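Local coordinates for ABC transporter, substrate binding protein (Mannopine) (Agrobacterium fabrum, PDB 5L9S) that probably captures the opine mannopine in the periplasm for uptake by an ABC transporter, and is seen here in its open, unliganded conformation, at residues S122-W127 with Y204-I209; T212-L217 with Y222-S227; P143-P148 with Q208-R213. All blocks are in the same frame, centred on the assembly; numbering follows the deposited sequence.

Overall arrangement
All three contacts depend on strand 206-210 or on what follows it in the chain, so one strand and its continuation serve all three. Contact 1 is wholly buried and contacts 2 and 3 only partly. In contact 1 a loop proline and the tryptophan that opens helix 127-130 rest on the start and middle of the strand. Contact 3 uses the other end of that strand, where two aromatic rings meet; both contacts share Q208. Contact 2 takes up helix 211-219, which continues directly from the strand, and adds a backbone hydrogen bond to apolar packing. I209 joins the pieces, its CD1 touching both A214 and I224 of contact 2.

Contact 1: residues S122-W127 with Y204-I209; sequences SNPQTW and YRVGQI
P124 and V206 point their apolar ends at each other, with CG of the proline ring 3.7 Å from CG2 of V206 and 4.0 Å from its CG1. Both methyls share this work: CG1 lies anti to the backbone N (chi1 -177°) and CG2 beside it, so the fork of the valine faces the proline. Farther along the strand, at Q208, W127 forms the second patch; it is the first residue of helix 127-130. The far rim of its benzene ring reaches the aliphatic part of Q208, CH2 approaching Q208 CG at 3.8 Å and CZ3 approaching Q208 CB at 3.9 Å. The extended glutamine chain crosses the indole at about a right angle, and the planes of indole and terminal amide stand 86° apart.

Neighbouring elements fix these groups. The W127 ring meets that of F232, and A154 and L157 of helix 149-158 pack against it. T126 caps the start of helix 127-130 through a bond from D129 N to its OG1. On the other side, strand 206-210 is held antiparallel to strand 103-116 and parallel to strand 140-143, through backbone bonds such as G207 with A114 and Q208 with S141.

Thus the loop and the start of helix 127-130 pack on the mixed sheet of one lobe of the periplasmic binding protein fold. Against strand 206-210 they offer carbon, proline ring and indole rim; the polar bonds of the segment, Q125 O with S227 OG and W127 NE1 with G230 O, go to strand 224-240. Burial and shape, not directional bonding, carry the contact.

Contact 2: residues T212-L217 with Y222-S227; sequences TRAKAL and YKIGWS
A214 and L217 pack on I224 and W226 in a helix-turn-strand unit of this α/β fold: after helix 211-219 the chain turns back into strand 224-240, and the two short axes, 8.4 Å apart at their closest, run at 149°, closer to antiparallel than to parallel. Side chains from alternate positions of the strand, I224 and W226, face the helix, while G225 between them has none to offer.

The W226 ring meets A214 obliquely. With chi1 53°, CG of W226 lies between the backbone N and the carbonyl carbon, bringing CE3 to 3.7 Å from A214 CB and carrying CZ3 on to the backbone carbonyl of A214. The same ring also meets Y228, whose OH is hydrogen-bonded to W226 NE1, and K218 adds a cation-pi contact. I224 stands nearly at right angles to L217, with CD1 meeting CD1 at 3.9 Å; F199 of helix 192-200 touches both residues and extends the apolar cluster. Y222 comes in obliquely from the turn, and L217 CD2 stands above the tyrosine ring near its rim, 3.8 Å from Y222 CD2.

K223, the centre of an inverse gamma turn, swings the chain from this tyrosine into the strand. The junction on the helix side is polar. The carbonyl of L217 receives the backbone N of Y222 at 3.0 Å, with an N-H...O angle of 150°, and the same oxygen lies in the plane of the tyrosine ring at its edge, 3.4 Å from Y222 CD2.

Contact 3: residues P143-P148 with Q208-R213; sequences PNFDDP and QIWLTR
Where the parallel strands 140-143 and 206-210 come to an end side by side, P143, and F145 in the loop that follows, meet Q208 and W210 of the neighbouring strand. The proline ring crosses the glutamine side chain at about a right angle: P143 CD sits 4.0 Å from Q208 CG, and it also lies 3.5 Å from the backbone O of Q208, an oxygen already bonded to W189 NE1.

In the two-lobed binding-protein fold, loops at such strand ends commonly border the cleft between the lobes, and this pair fits that pattern: each strand leaves the sheet here and passes into a helix, 149-158 in one case and 211-219 in the other, with W210 as the N-cap residue of the second.

The aromatic part of the contact is narrow. F145 CE2 touches W210 CZ2 at 3.8 Å, the side chains cross at a slant, and both rings meet W189 edge-to-face. The chi1 of F145 is 33°, off the usual staggered values, and P143 CB lies over one face near the ring's margin, 3.4 Å from its plane. At the edge of the same ring, in its plane, sits D147 O.

Contact 1: residues S122-W127 with Y204-I209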
loop_
_atom_site.group_PDB
_atom_site.type_symbol
_atom_site.label_atom_id
_atom_site.label_comp_id
_atom_site.label_asym_id
_atom_site.label_seq_id
_atom_site.Cartn_x
_atom_site.Cartn_y
_atom_site.Cartn_z
ATOM N N SER A 122 -17.857 8.613 21.775
ATOM C CA SER A 122 -17.545 9.664 20.803
ATOM C C SER A 122 -16.093 9.536 20.337
ATOM O O SER A 122 -15.173 9.977 21.030
ATOM C CB SER A 122 -17.810 11.048 21.395
ATOM O OG SER A 122 -17.648 12.060 20.414
ATOM N N ASN A 123 -15.893 8.954 19.155
ATOM C CA ASN A 123 -14.564 8.746 18.605
ATOM C C ASN A 123 -14.311 9.556 17.324
ATOM O O ASN A 123 -15.268 9.909 16.630
ATOM C CB ASN A 123 -14.316 7.259 18.401
ATOM C CG ASN A 123 -14.582 6.436 19.629
ATOM O OD1 ASN A 123 -15.473 5.603 19.654
ATOM N ND2 ASN A 123 -13.828 6.672 20.680
ATOM N N PRO A 124 -13.039 9.918 17.021
ATOM C CA PRO A 124 -12.784 10.706 15.799
ATOM C C PRO A 124 -13.014 9.872 14.543
ATOM O O PRO A 124 -12.626 8.703 14.502
ATOM C CB PRO A 124 -11.316 11.132 15.928
ATOM C CG PRO A 124 -10.823 10.566 17.205
ATOM C CD PRO A 124 -11.781 9.571 17.720
ATOM N N GLN A 125 -13.653 10.458 13.518
ATOM C CA GLN A 125 -13.949 9.692 12.305
ATOM C C GLN A 125 -13.268 10.238 11.040
ATOM O O GLN A 125 -13.218 9.541 10.027
ATOM C CB GLN A 125 -15.469 9.536 12.121
ATOM C CG GLN A 125 -16.151 8.703 13.233
ATOM C CD GLN A 125 -15.464 7.372 13.485
ATOM O OE1 GLN A 125 -15.368 6.500 12.616
ATOM N NE2 GLN A 125 -14.956 7.181 14.692
ATOM N N THR A 126 -12.730 11.471 11.096
ATOM C CA THR A 126 -12.063 12.103 9.969
ATOM C C THR A 126 -10.723 12.669 10.390
ATOM O O THR A 126 -10.446 12.774 11.581
ATOM C CB THR A 126 -12.931 13.226 9.386
ATOM O OG1 THR A 126 -13.058 14.243 10.361
ATOM C CG2 THR A 126 -14.304 12.747 8.937
ATOM N N TRP A 127 -9.900 13.086 9.419
ATOM C CA TRP A 127 -8.636 13.752 9.701
ATOM C C TRP A 127 -8.902 15.108 10.419
ATOM O O TRP A 127 -8.115 15.506 11.276
ATOM C CB TRP A 127 -7.809 13.919 8.415
ATOM C CG TRP A 127 -7.378 12.608 7.813
ATOM C CD1 TRP A 127 -7.662 12.145 6.555
ATOM C CD2 TRP A 127 -6.564 11.603 8.439
ATOM N NE1 TRP A 127 -7.068 10.925 6.355
ATOM C CE2 TRP A 127 -6.394 10.562 7.500
ATOM C CE3 TRP A 127 -5.927 11.500 9.698
ATOM C CZ2 TRP A 127 -5.669 9.400 7.799
ATOM C CZ3 TRP A 127 -5.213 10.352 9.995
ATOM C CH2 TRP A 127 -5.087 9.318 9.054
ATOM N N TYR A 204 -0.691 7.216 23.194
ATOM C CA TYR A 204 -1.550 7.975 22.284
ATOM C C TYR A 204 -2.929 7.348 22.240
ATOM O O TYR A 204 -3.085 6.115 22.463
ATOM C CB TYR A 204 -0.969 8.135 20.855
ATOM C CG TYR A 204 -0.976 6.884 20.008
ATOM C CD1 TYR A 204 -2.045 6.596 19.160
ATOM C CD2 TYR A 204 0.114 6.027 19.997
ATOM C CE1 TYR A 204 -2.037 5.464 18.350
ATOM C CE2 TYR A 204 0.127 4.885 19.209
ATOM C CZ TYR A 204 -0.932 4.622 18.358
ATOM O OH TYR A 204 -0.877 3.501 17.564
ATOM N N ARG A 205 -3.914 8.212 21.926
ATOM C CA ARG A 205 -5.330 7.879 21.832
ATOM C C ARG A 205 -5.910 8.093 20.409
ATOM O O ARG A 205 -6.964 7.536 20.098
ATOM C CB ARG A 205 -6.140 8.648 22.896
ATOM C CG ARG A 205 -5.804 8.237 24.331
ATOM C CD ARG A 205 -6.828 8.746 25.326
ATOM N NE ARG A 205 -8.012 7.883 25.382
ATOM C CZ ARG A 205 -8.332 7.111 26.418
ATOM N NH1 ARG A 205 -7.567 7.092 27.505
ATOM N NH2 ARG A 205 -9.429 6.364 26.381
ATOM N N VAL A 206 -5.245 8.912 19.570
ATOM C CA VAL A 206 -5.646 9.185 18.187
ATOM C C VAL A 206 -4.395 9.197 17.312
ATOM O O VAL A 206 -3.478 9.955 17.597
ATOM C CB VAL A 206 -6.419 10.516 18.047
ATOM C CG1 VAL A 206 -6.884 10.714 16.609
ATOM C CG2 VAL A 206 -7.607 10.578 19.003
ATOM N N GLY A 207 -4.360 8.377 16.262
ATOM C CA GLY A 207 -3.185 8.313 15.408
ATOM C C GLY A 207 -3.367 7.811 14.004
ATOM O O GLY A 207 -4.397 7.236 13.673
ATOM N N GLN A 208 -2.368 8.069 13.157
ATOM C CA GLN A 208 -2.325 7.596 11.788
ATOM C C GLN A 208 -1.399 6.381 11.848
ATOM O O GLN A 208 -0.199 6.527 12.113
ATOM C CB GLN A 208 -1.785 8.674 10.839
ATOM C CG GLN A 208 -1.524 8.150 9.439
ATOM C CD GLN A 208 -1.054 9.234 8.505
ATOM O OE1 GLN A 208 -1.838 9.963 7.907
ATOM N NE2 GLN A 208 0.224 9.329 8.298
ATOM N N ILE A 209 -1.978 5.178 11.728
ATOM C CA ILE A 209 -1.209 3.927 11.785
ATOM C C ILE A 209 -1.580 3.007 10.616
ATOM O O ILE A 209 -2.460 3.358 9.836
ATOM C CB ILE A 209 -1.283 3.229 13.172
ATOM C CG1 ILE A 209 -2.656 2.609 13.438
ATOM C CG2 ILE A 209 -0.839 4.181 14.313
ATOM C CD1 ILE A 209 -2.714 1.701 14.689
#

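Contact 2: residues T212-L217 with Y222-S227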
loop_
_atom_site.group_PDB
_atom_site.type_symbol
_atom_site.label_atom_id
_atom_site.label_comp_id
_atom_site.label_asym_id
_atom_site.label_seq_id
_atom_site.Cartn_x
_atom_site.Cartn_y
_atom_site.Cartn_z
ATOM N N THR A 212 -2.946 -3.002 9.243
ATOM C CA THR A 212 -2.335 -4.277 9.654
ATOM C C THR A 212 -2.027 -4.297 11.162
ATOM O O THR A 212 -2.355 -5.277 11.847
ATOM C CB THR A 212 -1.101 -4.557 8.768
ATOM O OG1 THR A 212 -1.585 -4.908 7.476
ATOM C CG2 THR A 212 -0.219 -5.692 9.283
ATOM N N ARG A 213 -1.420 -3.207 11.662
ATOM C CA ARG A 213 -1.058 -3.065 13.073
ATOM C C ARG A 213 -2.287 -2.769 13.961
ATOM O O ARG A 213 -2.311 -3.218 15.099
ATOM C CB ARG A 213 0.087 -2.037 13.284
ATOM C CG ARG A 213 1.349 -2.216 12.420
ATOM C CD ARG A 213 1.825 -3.653 12.237
ATOM N NE ARG A 213 2.756 -4.095 13.281
ATOM C CZ ARG A 213 4.068 -4.267 13.119
ATOM N NH1 ARG A 213 4.809 -4.704 14.120
ATOM N NH2 ARG A 213 4.627 -4.077 11.932
ATOM N N ALA A 214 -3.318 -2.065 13.432
ATOM C CA ALA A 214 -4.566 -1.789 14.143
ATOM C C ALA A 214 -5.351 -3.083 14.325
ATOM O O ALA A 214 -5.902 -3.311 15.395
ATOM C CB ALA A 214 -5.385 -0.767 13.379
ATOM N N LYS A 215 -5.384 -3.935 13.286
ATOM C CA LYS A 215 -6.015 -5.263 13.258
ATOM C C LYS A 215 -5.423 -6.155 14.318
ATOM O O LYS A 215 -6.171 -6.851 15.007
ATOM C CB LYS A 215 -5.753 -5.928 11.907
ATOM C CG LYS A 215 -6.897 -5.881 10.947
ATOM C CD LYS A 215 -6.687 -6.926 9.851
ATOM C CE LYS A 215 -7.374 -6.562 8.559
ATOM N NZ LYS A 215 -6.728 -5.441 7.818
ATOM N N ALA A 216 -4.074 -6.158 14.427
ATOM C CA ALA A 216 -3.293 -6.955 15.393
ATOM C C ALA A 216 -3.616 -6.542 16.815
ATOM O O ALA A 216 -3.800 -7.421 17.645
ATOM C CB ALA A 216 -1.805 -6.821 15.122
ATOM N N LEU A 217 -3.787 -5.223 17.079
ATOM C CA LEU A 217 -4.156 -4.704 18.403
ATOM C C LEU A 217 -5.559 -5.134 18.815
ATOM O O LEU A 217 -5.757 -5.486 19.986
ATOM C CB LEU A 217 -4.011 -3.172 18.488
ATOM C CG LEU A 217 -2.574 -2.635 18.614
ATOM C CD1 LEU A 217 -2.460 -1.211 18.036
ATOM C CD2 LEU A 217 -2.080 -2.707 20.070
ATOM N N TYR A 222 -7.344 -5.262 22.487
ATOM C CA TYR A 222 -7.355 -3.829 22.744
ATOM C C TYR A 222 -8.589 -3.125 22.175
ATOM O O TYR A 222 -9.126 -3.491 21.133
ATOM C CB TYR A 222 -6.061 -3.153 22.293
ATOM C CG TYR A 222 -4.875 -3.556 23.138
ATOM C CD1 TYR A 222 -4.631 -2.948 24.368
ATOM C CD2 TYR A 222 -3.998 -4.554 22.715
ATOM C CE1 TYR A 222 -3.534 -3.312 25.148
ATOM C CE2 TYR A 222 -2.890 -4.915 23.476
ATOM C CZ TYR A 222 -2.662 -4.295 24.696
ATOM O OH TYR A 222 -1.568 -4.637 25.460
ATOM N N LYS A 223 -9.041 -2.125 22.934
ATOM C CA LYS A 223 -10.173 -1.254 22.683
ATOM C C LYS A 223 -9.773 -0.198 21.623
ATOM O O LYS A 223 -9.650 0.984 21.920
ATOM C CB LYS A 223 -10.622 -0.625 24.023
ATOM C CG LYS A 223 -11.797 -1.331 24.711
ATOM C CD LYS A 223 -11.519 -2.779 25.109
ATOM C CE LYS A 223 -12.781 -3.604 25.147
ATOM N NZ LYS A 223 -12.467 -5.049 25.243
ATOM N N ILE A 224 -9.558 -0.661 20.386
ATOM C CA ILE A 224 -9.168 0.142 19.244
ATOM C C ILE A 224 -10.230 0.094 18.154
ATOM O O ILE A 224 -10.845 -0.946 17.907
ATOM C CB ILE A 224 -7.752 -0.289 18.697
ATOM C CG1 ILE A 224 -7.193 0.739 17.659
ATOM C CG2 ILE A 224 -7.721 -1.730 18.164
ATOM C CD1 ILE A 224 -5.786 0.583 17.249
ATOM N N GLY A 225 -10.395 1.231 17.502
ATOM C CA GLY A 225 -11.257 1.397 16.353
ATOM C C GLY A 225 -10.503 2.113 15.250
ATOM O O GLY A 225 -9.397 2.604 15.461
ATOM N N TRP A 226 -11.093 2.187 14.072
ATOM C CA TRP A 226 -10.488 2.915 12.972
ATOM C C TRP A 226 -11.543 3.416 12.033
ATOM O O TRP A 226 -12.693 2.955 12.089
ATOM C CB TRP A 226 -9.399 2.105 12.234
ATOM C CG TRP A 226 -9.837 0.748 11.780
ATOM C CD1 TRP A 226 -10.495 0.433 10.631
ATOM C CD2 TRP A 226 -9.631 -0.486 12.476
ATOM N NE1 TRP A 226 -10.724 -0.926 10.572
ATOM C CE2 TRP A 226 -10.198 -1.513 11.689
ATOM C CE3 TRP A 226 -9.037 -0.823 13.702
ATOM C CZ2 TRP A 226 -10.156 -2.850 12.070
ATOM C CZ3 TRP A 226 -9.027 -2.149 14.093
ATOM C CH2 TRP A 226 -9.579 -3.143 13.283
ATOM N N SER A 227 -11.162 4.389 11.186
ATOM C CA SER A 227 -12.060 4.950 10.186
ATOM C C SER A 227 -11.462 4.866 8.767
ATOM O O SER A 227 -10.274 5.136 8.592
ATOM C CB SER A 227 -12.408 6.385 10.563
ATOM O OG SER A 227 -13.110 6.971 9.486
#

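Contact 3: residues P143-P148 with Q208-R213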
loop_
_atom_site.group_PDB
_atom_site.type_symbol
_atom_site.label_atom_id
_atom_site.label_comp_id
_atom_site.label_asym_id
_atom_site.label_seq_id
_atom_site.Cartn_x
_atom_site.Cartn_y
_atom_site.Cartn_z
ATOM N N PRO A 143 3.321 8.693 11.711
ATOM C CA PRO A 143 4.615 8.076 11.373
ATOM C C PRO A 143 5.685 9.126 11.113
ATOM O O PRO A 143 5.411 10.249 10.680
ATOM C CB PRO A 143 4.334 7.286 10.106
ATOM C CG PRO A 143 3.125 7.884 9.519
ATOM C CD PRO A 143 2.325 8.489 10.636
ATOM N N ASN A 144 6.898 8.763 11.438
ATOM C CA ASN A 144 8.063 9.581 11.191
ATOM C C ASN A 144 9.093 8.746 10.456
ATOM O O ASN A 144 10.112 8.311 11.009
ATOM C CB ASN A 144 8.607 10.259 12.454
ATOM C CG ASN A 144 9.932 10.962 12.241
ATOM O OD1 ASN A 144 10.133 11.699 11.258
ATOM N ND2 ASN A 144 10.882 10.676 13.118
ATOM N N PHE A 145 8.745 8.442 9.219
ATOM C CA PHE A 145 9.625 7.799 8.269
ATOM C C PHE A 145 9.836 8.862 7.195
ATOM O O PHE A 145 9.094 9.863 7.176
ATOM C CB PHE A 145 9.123 6.433 7.750
ATOM C CG PHE A 145 7.639 6.183 7.594
ATOM C CD1 PHE A 145 6.857 7.015 6.795
ATOM C CD2 PHE A 145 7.051 5.039 8.136
ATOM C CE1 PHE A 145 5.506 6.735 6.590
ATOM C CE2 PHE A 145 5.704 4.762 7.928
ATOM C CZ PHE A 145 4.944 5.605 7.146
ATOM N N ASP A 146 10.908 8.712 6.400
ATOM C CA ASP A 146 11.423 9.678 5.432
ATOM C C ASP A 146 10.390 10.339 4.493
ATOM O O ASP A 146 10.543 11.539 4.244
ATOM C CB ASP A 146 12.583 9.084 4.635
ATOM C CG ASP A 146 13.855 8.984 5.466
ATOM O OD1 ASP A 146 14.297 10.027 6.017
ATOM O OD2 ASP A 146 14.411 7.872 5.563
ATOM N N ASP A 147 9.347 9.640 4.007
ATOM C CA ASP A 147 8.386 10.381 3.176
ATOM C C ASP A 147 7.154 10.789 3.982
ATOM O O ASP A 147 6.436 9.928 4.491
ATOM C CB ASP A 147 8.010 9.686 1.847
ATOM C CG ASP A 147 7.435 10.609 0.761
ATOM O OD1 ASP A 147 6.587 11.471 1.092
ATOM O OD2 ASP A 147 7.768 10.408 -0.430
ATOM N N PRO A 148 6.893 12.116 4.066
ATOM C CA PRO A 148 5.740 12.599 4.842
ATOM C C PRO A 148 4.425 12.816 4.061
ATOM O O PRO A 148 3.481 13.391 4.618
ATOM C CB PRO A 148 6.258 13.955 5.312
ATOM C CG PRO A 148 7.045 14.462 4.139
ATOM C CD PRO A 148 7.693 13.252 3.545
ATOM N N GLN A 208 -2.368 8.069 13.157
ATOM C CA GLN A 208 -2.325 7.596 11.788
ATOM C C GLN A 208 -1.399 6.381 11.848
ATOM O O GLN A 208 -0.199 6.527 12.113
ATOM C CB GLN A 208 -1.785 8.674 10.839
ATOM C CG GLN A 208 -1.524 8.150 9.439
ATOM C CD GLN A 208 -1.054 9.234 8.505
ATOM O OE1 GLN A 208 -1.838 9.963 7.907
ATOM N NE2 GLN A 208 0.224 9.329 8.298
ATOM N N ILE A 209 -1.978 5.178 11.728
ATOM C CA ILE A 209 -1.209 3.927 11.785
ATOM C C ILE A 209 -1.580 3.007 10.616
ATOM O O ILE A 209 -2.460 3.358 9.836
ATOM C CB ILE A 209 -1.283 3.229 13.172
ATOM C CG1 ILE A 209 -2.656 2.609 13.438
ATOM C CG2 ILE A 209 -0.839 4.181 14.313
ATOM C CD1 ILE A 209 -2.714 1.701 14.689
ATOM N N TRP A 210 -0.890 1.868 10.463
ATOM C CA TRP A 210 -1.230 0.920 9.403
ATOM C C TRP A 210 -2.411 0.059 9.867
ATOM O O TRP A 210 -2.427 -0.395 11.018
ATOM C CB TRP A 210 -0.047 -0.010 9.062
ATOM C CG TRP A 210 1.177 0.625 8.457
ATOM C CD1 TRP A 210 1.220 1.561 7.460
ATOM C CD2 TRP A 210 2.544 0.280 8.743
ATOM N NE1 TRP A 210 2.531 1.903 7.190
ATOM C CE2 TRP A 210 3.364 1.114 7.948
ATOM C CE3 TRP A 210 3.160 -0.624 9.634
ATOM C CZ2 TRP A 210 4.762 1.040 7.979
ATOM C CZ3 TRP A 210 4.550 -0.709 9.652
ATOM C CH2 TRP A 210 5.335 0.132 8.853
ATOM N N LEU A 211 -3.380 -0.207 8.966
ATOM C CA LEU A 211 -4.509 -1.101 9.252
ATOM C C LEU A 211 -4.050 -2.477 9.771
ATOM O O LEU A 211 -4.674 -3.010 10.677
ATOM C CB LEU A 211 -5.435 -1.257 8.042
ATOM C CG LEU A 211 -6.746 -2.055 8.232
ATOM C CD1 LEU A 211 -7.510 -1.614 9.475
ATOM C CD2 LEU A 211 -7.610 -1.951 7.013
ATOM N N THR A 212 -2.946 -3.002 9.243
ATOM C CA THR A 212 -2.335 -4.277 9.654
ATOM C C THR A 212 -2.027 -4.297 11.162
ATOM O O THR A 212 -2.355 -5.277 11.847
ATOM C CB THR A 212 -1.101 -4.557 8.768
ATOM O OG1 THR A 212 -1.585 -4.908 7.476
ATOM C CG2 THR A 212 -0.219 -5.692 9.283
ATOM N N ARG A 213 -1.420 -3.207 11.662
ATOM C CA ARG A 213 -1.058 -3.065 13.073
ATOM C C ARG A 213 -2.287 -2.769 13.961
ATOM O O ARG A 213 -2.311 -3.218 15.099
ATOM C CB ARG A 213 0.087 -2.037 13.284
ATOM C CG ARG A 213 1.349 -2.216 12.420
ATOM C CD ARG A 213 1.825 -3.653 12.237
ATOM N NE ARG A 213 2.756 -4.095 13.281
ATOM C CZ ARG A 213 4.068 -4.267 13.119
ATOM N NH1 ARG A 213 4.809 -4.704 14.120
ATOM N NH2 ARG A 213 4.627 -4.077 11.932
#